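Local atomic coordinates of type IV pilus biogenesis factor PilY1 (Pseudomonas aeruginosa, PDB entry 3HX6), a protein that primes type IV pilus assembly, mediates adhesion to host cells and, probably through calcium binding and release, regulates pilus retraction and twitching motility. Residues 234-242 with 302-310; 259-269 with 372-380. The protein carries 3 engineered substitutions. All blocks are in the same frame, centred on the assembly; numbering follows the deposited sequence.

Contact 1 (234-242 with 302-310)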
# COMPACT_ATOMS: atom_id res chain seq x y z
N ALA A 234 30.46 19.07 8.19
CA ALA A 234 31.53 19.05 9.18
C ALA A 234 31.52 17.70 9.88
O ALA A 234 30.48 17.05 9.99
CB ALA A 234 31.32 20.16 10.21
N ILE A 235 32.68 17.26 10.35
CA ILE A 235 32.74 15.99 11.06
C ILE A 235 32.35 16.27 12.51
O ILE A 235 33.19 16.63 13.32
CB ILE A 235 34.15 15.38 11.01
CG1 ILE A 235 34.61 15.25 9.55
CG2 ILE A 235 34.15 14.03 11.69
CD1 ILE A 235 33.69 14.41 8.67
N THR A 236 31.07 16.11 12.82
CA THR A 236 30.59 16.36 14.18
C THR A 236 31.31 15.47 15.19
O THR A 236 31.65 15.91 16.29
CB THR A 236 29.07 16.12 14.28
OG1 THR A 236 28.39 17.04 13.42
CG2 THR A 236 28.59 16.33 15.72
N ARG A 237 31.54 14.22 14.81
CA ARG A 237 32.25 13.27 15.66
C ARG A 237 32.76 12.10 14.86
O ARG A 237 32.10 11.60 13.95
CB ARG A 237 31.35 12.70 16.78
CG ARG A 237 31.31 13.49 18.08
CD ARG A 237 32.69 13.82 18.63
NE ARG A 237 33.52 12.67 19.00
CZ ARG A 237 33.34 11.92 20.09
NH1 ARG A 237 32.36 12.17 20.94
NH2 ARG A 237 34.18 10.92 20.34
N LYS A 238 33.97 11.68 15.19
CA LYS A 238 34.59 10.52 14.58
C LYS A 238 34.79 9.60 15.76
O LYS A 238 35.50 9.94 16.71
CB LYS A 238 35.94 10.86 13.94
CG LYS A 238 36.72 9.64 13.50
CD LYS A 238 37.51 9.88 12.21
CE LYS A 238 38.51 11.03 12.34
NZ LYS A 238 39.71 10.66 13.12
N LEU A 239 34.13 8.45 15.73
CA LEU A 239 34.24 7.48 16.80
C LEU A 239 35.13 6.33 16.34
O LEU A 239 34.67 5.38 15.71
CB LEU A 239 32.85 6.95 17.17
CG LEU A 239 32.03 7.71 18.23
CD1 LEU A 239 32.44 9.17 18.29
CD2 LEU A 239 30.55 7.57 17.91
N GLU A 240 36.41 6.45 16.65
CA GLU A 240 37.36 5.43 16.25
C GLU A 240 37.20 4.19 17.10
O GLU A 240 36.88 4.25 18.29
CB GLU A 240 38.81 5.93 16.37
CG GLU A 240 39.78 5.01 15.63
CD GLU A 240 41.24 5.35 15.88
OE1 GLU A 240 41.62 6.52 15.67
OE2 GLU A 240 42.01 4.44 16.27
N VAL A 241 37.43 3.07 16.47
CA VAL A 241 37.32 1.78 17.09
C VAL A 241 38.72 1.18 17.01
O VAL A 241 39.44 1.44 16.04
CB VAL A 241 36.27 0.97 16.31
CG1 VAL A 241 36.89 -0.20 15.61
CG2 VAL A 241 35.14 0.62 17.22
N THR A 242 39.13 0.40 18.01
CA THR A 242 40.48 -0.18 17.98
C THR A 242 40.55 -1.48 17.18
O THR A 242 41.22 -1.54 16.15
CB THR A 242 41.00 -0.47 19.41
OG1 THR A 242 41.04 0.76 20.16
CG2 THR A 242 42.41 -1.05 19.36
N VAL A 302 26.20 17.13 23.74
CA VAL A 302 26.04 15.68 23.81
C VAL A 302 26.97 14.95 22.84
O VAL A 302 27.34 13.80 23.08
CB VAL A 302 24.58 15.27 23.52
CG1 VAL A 302 24.43 13.76 23.63
CG2 VAL A 302 23.65 15.96 24.50
N ALA A 303 27.35 15.62 21.76
CA ALA A 303 28.22 15.02 20.76
C ALA A 303 29.52 14.50 21.36
O ALA A 303 30.00 13.43 20.98
CB ALA A 303 28.52 16.02 19.65
N SER A 304 30.10 15.25 22.29
CA SER A 304 31.35 14.84 22.93
C SER A 304 31.15 13.61 23.80
O SER A 304 32.11 12.92 24.14
CB SER A 304 31.94 15.99 23.76
OG SER A 304 31.01 16.45 24.73
N SER A 305 29.90 13.33 24.17
CA SER A 305 29.60 12.16 24.99
C SER A 305 29.44 10.90 24.15
O SER A 305 29.50 9.80 24.70
CB SER A 305 28.33 12.38 25.80
OG SER A 305 28.52 13.38 26.79
N PHE A 306 29.22 11.04 22.85
CA PHE A 306 29.07 9.86 21.99
C PHE A 306 30.32 9.01 22.20
O PHE A 306 31.40 9.55 22.42
CB PHE A 306 28.95 10.26 20.52
CG PHE A 306 27.67 10.98 20.18
CD1 PHE A 306 27.51 11.60 18.95
CD2 PHE A 306 26.62 11.04 21.09
CE1 PHE A 306 26.34 12.27 18.62
CE2 PHE A 306 25.43 11.71 20.78
CZ PHE A 306 25.30 12.32 19.54
N ARG A 307 30.19 7.69 22.14
CA ARG A 307 31.33 6.82 22.39
C ARG A 307 31.09 5.40 21.88
O ARG A 307 29.95 5.00 21.66
CB ARG A 307 31.57 6.74 23.90
CG ARG A 307 30.33 6.21 24.62
CD ARG A 307 30.39 6.32 26.14
NE ARG A 307 29.08 6.02 26.72
CZ ARG A 307 28.00 6.80 26.62
NH1 ARG A 307 28.06 7.95 25.97
NH2 ARG A 307 26.85 6.42 27.16
N VAL A 308 32.17 4.66 21.69
CA VAL A 308 32.05 3.28 21.27
C VAL A 308 31.48 2.62 22.52
O VAL A 308 31.92 2.91 23.63
CB VAL A 308 33.41 2.63 20.95
CG1 VAL A 308 33.19 1.22 20.43
CG2 VAL A 308 34.17 3.47 19.93
N SER A 309 30.49 1.74 22.34
CA SER A 309 29.85 1.08 23.46
C SER A 309 30.73 0.01 24.10
O SER A 309 31.80 -0.31 23.60
CB SER A 309 28.55 0.41 22.99
OG SER A 309 27.69 1.33 22.33
N PHE A 310 30.27 -0.52 25.23
CA PHE A 310 30.96 -1.60 25.90
C PHE A 310 32.43 -1.31 26.20
O PHE A 310 33.26 -2.22 26.18
CB PHE A 310 30.86 -2.86 25.03
CG PHE A 310 29.47 -3.09 24.48
CD1 PHE A 310 29.29 -3.52 23.17
CD2 PHE A 310 28.35 -2.89 25.28
CE1 PHE A 310 28.01 -3.74 22.67
CE2 PHE A 310 27.06 -3.11 24.78
CZ PHE A 310 26.89 -3.53 23.48
O HOH W 1 34.18 9.56 22.86
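R237 reaches across to the irregular turn 303-306 and holds it through its guanidinium. R237 NH1 donates to the backbone O of A303 at 2.7 Å, in the carbonyl plane and on a lone pair. R237 NH1 also donates to F306 O at 3.2 Å, here tilted 33° from the carbonyl plane. A water receives from R237 NH2 and donates to F306 O, so the second carbonyl is tied to both terminal nitrogens. Bends at chi2 and chi3 turn the guanidinium of R237 to the carbonyls, while R237 CG lies 4.1 Å from A303 CB. One face of the guanidinium is covered by L239 CD1, offset toward the rim. The other branch of that leucine, L239 CD2, meets F306 CB at 4.1 Å. A303 O also accepts from F306 N, so one carbonyl both closes the turn and takes the arginine. Further along, V241 and V308 cross at about a right angle, with V241 CG2 3.8 Å from V308 CG1. Strand 235-241 is an edge strand of one four-stranded antiparallel sheet, and 307-317 an edge strand of the next. The side chain of F306 touches I227 of the first sheet, while L239 and V308 pack on F280 of the second.

Contact 2 (259-269 with 372-380). With CA (calcium ion), chain C.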
# COMPACT_ATOMS: atom_id res chain seq x y z
N ASN A 259 15.45 3.31 20.44
CA ASN A 259 14.73 2.47 21.38
C ASN A 259 13.60 3.05 22.22
O ASN A 259 13.16 2.43 23.18
CB ASN A 259 15.75 1.77 22.28
CG ASN A 259 16.67 0.85 21.50
OD1 ASN A 259 16.42 0.58 20.33
ND2 ASN A 259 17.73 0.37 22.13
N ASN A 260 13.11 4.24 21.85
CA ASN A 260 11.99 4.83 22.57
C ASN A 260 11.05 5.45 21.55
O ASN A 260 10.26 6.33 21.86
CB ASN A 260 12.48 5.88 23.59
CG ASN A 260 13.13 7.08 22.93
OD1 ASN A 260 13.93 6.94 22.00
ND2 ASN A 260 12.81 8.27 23.42
N SER A 261 11.17 4.97 20.31
CA SER A 261 10.35 5.41 19.19
C SER A 261 10.04 6.90 19.14
O SER A 261 8.87 7.29 19.09
CB SER A 261 9.02 4.63 19.20
OG SER A 261 9.25 3.24 19.07
N ASP A 262 11.07 7.74 19.14
CA ASP A 262 10.85 9.18 19.07
C ASP A 262 11.54 9.80 17.86
O ASP A 262 11.56 11.01 17.71
CB ASP A 262 11.31 9.87 20.36
CG ASP A 262 12.82 9.77 20.58
OD1 ASP A 262 13.52 9.23 19.70
OD2 ASP A 262 13.30 10.24 21.64
N GLY A 263 12.10 8.96 17.00
CA GLY A 263 12.75 9.47 15.81
C GLY A 263 14.17 9.97 16.01
O GLY A 263 14.80 10.48 15.08
N VAL A 264 14.69 9.85 17.23
CA VAL A 264 16.05 10.28 17.51
C VAL A 264 16.90 9.05 17.77
O VAL A 264 16.60 8.28 18.68
CB VAL A 264 16.09 11.19 18.75
CG1 VAL A 264 17.51 11.66 19.00
CG2 VAL A 264 15.15 12.36 18.54
N ALA A 265 17.95 8.87 16.98
CA ALA A 265 18.83 7.71 17.11
C ALA A 265 19.53 7.65 18.47
O ALA A 265 20.08 8.65 18.94
CB ALA A 265 19.86 7.72 16.00
N ASP A 266 19.52 6.47 19.08
CA ASP A 266 20.14 6.28 20.39
C ASP A 266 21.44 5.50 20.33
O ASP A 266 22.37 5.79 21.09
CB ASP A 266 19.16 5.59 21.32
CG ASP A 266 17.84 6.32 21.41
OD1 ASP A 266 17.86 7.53 21.75
OD2 ASP A 266 16.80 5.70 21.13
N TYR A 267 21.50 4.50 19.45
CA TYR A 267 22.69 3.68 19.27
C TYR A 267 22.93 3.47 17.78
O TYR A 267 22.04 3.69 16.96
CB TYR A 267 22.50 2.28 19.86
CG TYR A 267 22.20 2.20 21.34
CD1 TYR A 267 23.19 2.45 22.29
CD2 TYR A 267 20.93 1.83 21.78
CE1 TYR A 267 22.92 2.32 23.65
CE2 TYR A 267 20.65 1.70 23.13
CZ TYR A 267 21.65 1.95 24.06
OH TYR A 267 21.36 1.81 25.39
N ALA A 268 24.12 3.01 17.45
CA ALA A 268 24.47 2.71 16.07
C ALA A 268 25.22 1.39 16.15
O ALA A 268 25.99 1.17 17.08
CB ALA A 268 25.38 3.80 15.48
N TYR A 269 24.96 0.51 15.19
CA TYR A 269 25.62 -0.78 15.13
C TYR A 269 26.27 -0.88 13.76
O TYR A 269 25.65 -0.52 12.75
CB TYR A 269 24.63 -1.93 15.29
CG TYR A 269 23.98 -2.04 16.65
CD1 TYR A 269 22.88 -1.25 16.99
CD2 TYR A 269 24.43 -2.98 17.57
CE1 TYR A 269 22.23 -1.42 18.23
CE2 TYR A 269 23.80 -3.15 18.80
CZ TYR A 269 22.70 -2.37 19.12
OH TYR A 269 22.04 -2.56 20.32
N TRP A 372 22.55 -11.55 20.79
CA TRP A 372 21.73 -10.87 21.78
C TRP A 372 22.46 -9.72 22.48
O TRP A 372 23.45 -9.94 23.16
CB TRP A 372 21.26 -11.87 22.84
CG TRP A 372 20.22 -11.35 23.78
CD1 TRP A 372 19.57 -10.15 23.72
CD2 TRP A 372 19.64 -12.06 24.88
NE1 TRP A 372 18.63 -10.07 24.71
CE2 TRP A 372 18.65 -11.23 25.44
CE3 TRP A 372 19.87 -13.32 25.45
CZ2 TRP A 372 17.88 -11.61 26.55
CZ3 TRP A 372 19.10 -13.71 26.56
CH2 TRP A 372 18.12 -12.85 27.09
N ASP A 373 21.97 -8.50 22.28
CA ASP A 373 22.53 -7.34 22.96
C ASP A 373 21.52 -7.14 24.09
O ASP A 373 20.40 -6.71 23.84
CB ASP A 373 22.53 -6.10 22.06
CG ASP A 373 23.15 -4.89 22.73
OD1 ASP A 373 23.39 -4.96 23.96
OD2 ASP A 373 23.40 -3.88 22.04
N GLN A 374 21.90 -7.46 25.32
CA GLN A 374 20.98 -7.34 26.46
C GLN A 374 21.01 -6.00 27.17
O GLN A 374 20.28 -5.80 28.14
CB GLN A 374 21.27 -8.44 27.48
CG GLN A 374 21.48 -9.81 26.90
CD GLN A 374 21.55 -10.87 27.98
OE1 GLN A 374 22.21 -11.89 27.82
NE2 GLN A 374 20.86 -10.63 29.08
N GLN A 375 21.85 -5.09 26.70
CA GLN A 375 21.99 -3.78 27.35
C GLN A 375 21.58 -2.66 26.41
O GLN A 375 22.39 -1.82 26.05
CB GLN A 375 23.45 -3.59 27.76
CG GLN A 375 23.99 -4.73 28.61
CD GLN A 375 25.47 -4.57 28.92
OE1 GLN A 375 26.33 -4.81 28.07
NE2 GLN A 375 25.76 -4.13 30.13
N THR A 376 20.30 -2.64 26.04
CA THR A 376 19.79 -1.65 25.10
C THR A 376 18.80 -0.67 25.71
O THR A 376 18.02 -0.05 25.00
CB THR A 376 19.10 -2.36 23.92
OG1 THR A 376 17.99 -3.12 24.41
CG2 THR A 376 20.08 -3.30 23.21
N LYS A 377 18.83 -0.53 27.03
CA LYS A 377 17.91 0.38 27.70
C LYS A 377 18.66 1.56 28.31
O LYS A 377 18.24 2.12 29.33
CB LYS A 377 17.14 -0.37 28.78
CG LYS A 377 15.66 -0.00 28.85
CD LYS A 377 14.83 -1.16 29.39
CE LYS A 377 15.19 -1.51 30.82
NZ LYS A 377 14.72 -0.47 31.78
N GLY A 378 19.76 1.94 27.67
CA GLY A 378 20.53 3.08 28.15
C GLY A 378 21.45 2.81 29.32
O GLY A 378 21.99 3.75 29.90
N GLU A 379 21.64 1.54 29.69
CA GLU A 379 22.54 1.21 30.79
C GLU A 379 23.95 1.66 30.39
O GLU A 379 24.25 1.80 29.21
CB GLU A 379 22.55 -0.30 31.05
CG GLU A 379 21.18 -0.91 31.27
CD GLU A 379 20.56 -1.46 30.00
OE1 GLU A 379 20.87 -0.94 28.90
OE2 GLU A 379 19.76 -2.41 30.10
N ALA A 380 24.81 1.88 31.39
CA ALA A 380 26.18 2.30 31.11
C ALA A 380 26.85 1.30 30.16
O ALA A 380 27.61 1.69 29.28
CB ALA A 380 26.98 2.40 32.42
CA CA C . 15.42 7.70 20.69
O HOH W 2 23.16 0.70 26.83
O HOH W 3 15.65 9.68 22.03
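The rings of Y267 and Y269 meet 372-380 at their hydroxyl ends and edges. At the edge of the Y267 ring, near its plane, lie G378 N, T376 O and N259 ND2. G378 N donates to Y267 OH at 2.8 Å. That hydroxyl in turn donates to a water, which donates to Q375 O and E379 O. One tyrosine oxygen is thus linked, directly or through the water, to three backbone groups of the turn. D373 OD2 lies at the edge of the Y269 ring, in its plane; the ring and carboxylate planes are 77° apart. Y269 OH donates to D373 OD2 at 2.6 Å, on the anti side of the carboxylate but 32° out of its plane. R279 forms a salt bridge with the same oxygen, and D373 OD1 accepts from Q375 N in an Asx turn. N259 and T376 cross at about a right angle. N259 ND2 donates to T376 O at 2.9 Å, on a lone pair in the carbonyl plane. The CG2 of T376 is turned anti to its carbonyl carbon and comes 3.6 Å from Y269 OH.

Beside this interface, 258-266 wraps a calcium ion. N260 OD1 binds the calcium at 2.1 Å, with D262 OD1, the backbone O of V264, both carboxylate oxygens of D266, a water and D258 OD1. D266 OD2 also accepts from N259 N at 2.8 Å, which ties the metal site to the asparagine that reaches T376. The first four protein ligands follow EF-hand spacing, with the carbonyl seventh. The bidentate acid comes ninth instead of twelfth, giving a shortened, EF-hand-like loop. It joins strands 251-257 and 267-272 of a propeller sheet, with no flanking EF-hand helices.

How the contacts relate
Following the chain from the N terminus, 234-242 comes first, at an outer strand of its sheet. The chain then enters the next sheet and passes through the calcium loop and strand of 259-269. It returns at 302-310, closing contact 1 across 59 intervening residues. Contact 2 closes later, when 372-380 comes back to 259-269 across 102 residues. The segments alternate, so the two closures cross. Contact 1 ties the sheet ending in 235-241 to the sheet of 251-257 to 307-317. Contact 2 ties this second sheet to the one holding 367-373. The contacts also touch: the F310 ring packs against D373, with F310 CZ 3.8 Å from D373 OD2.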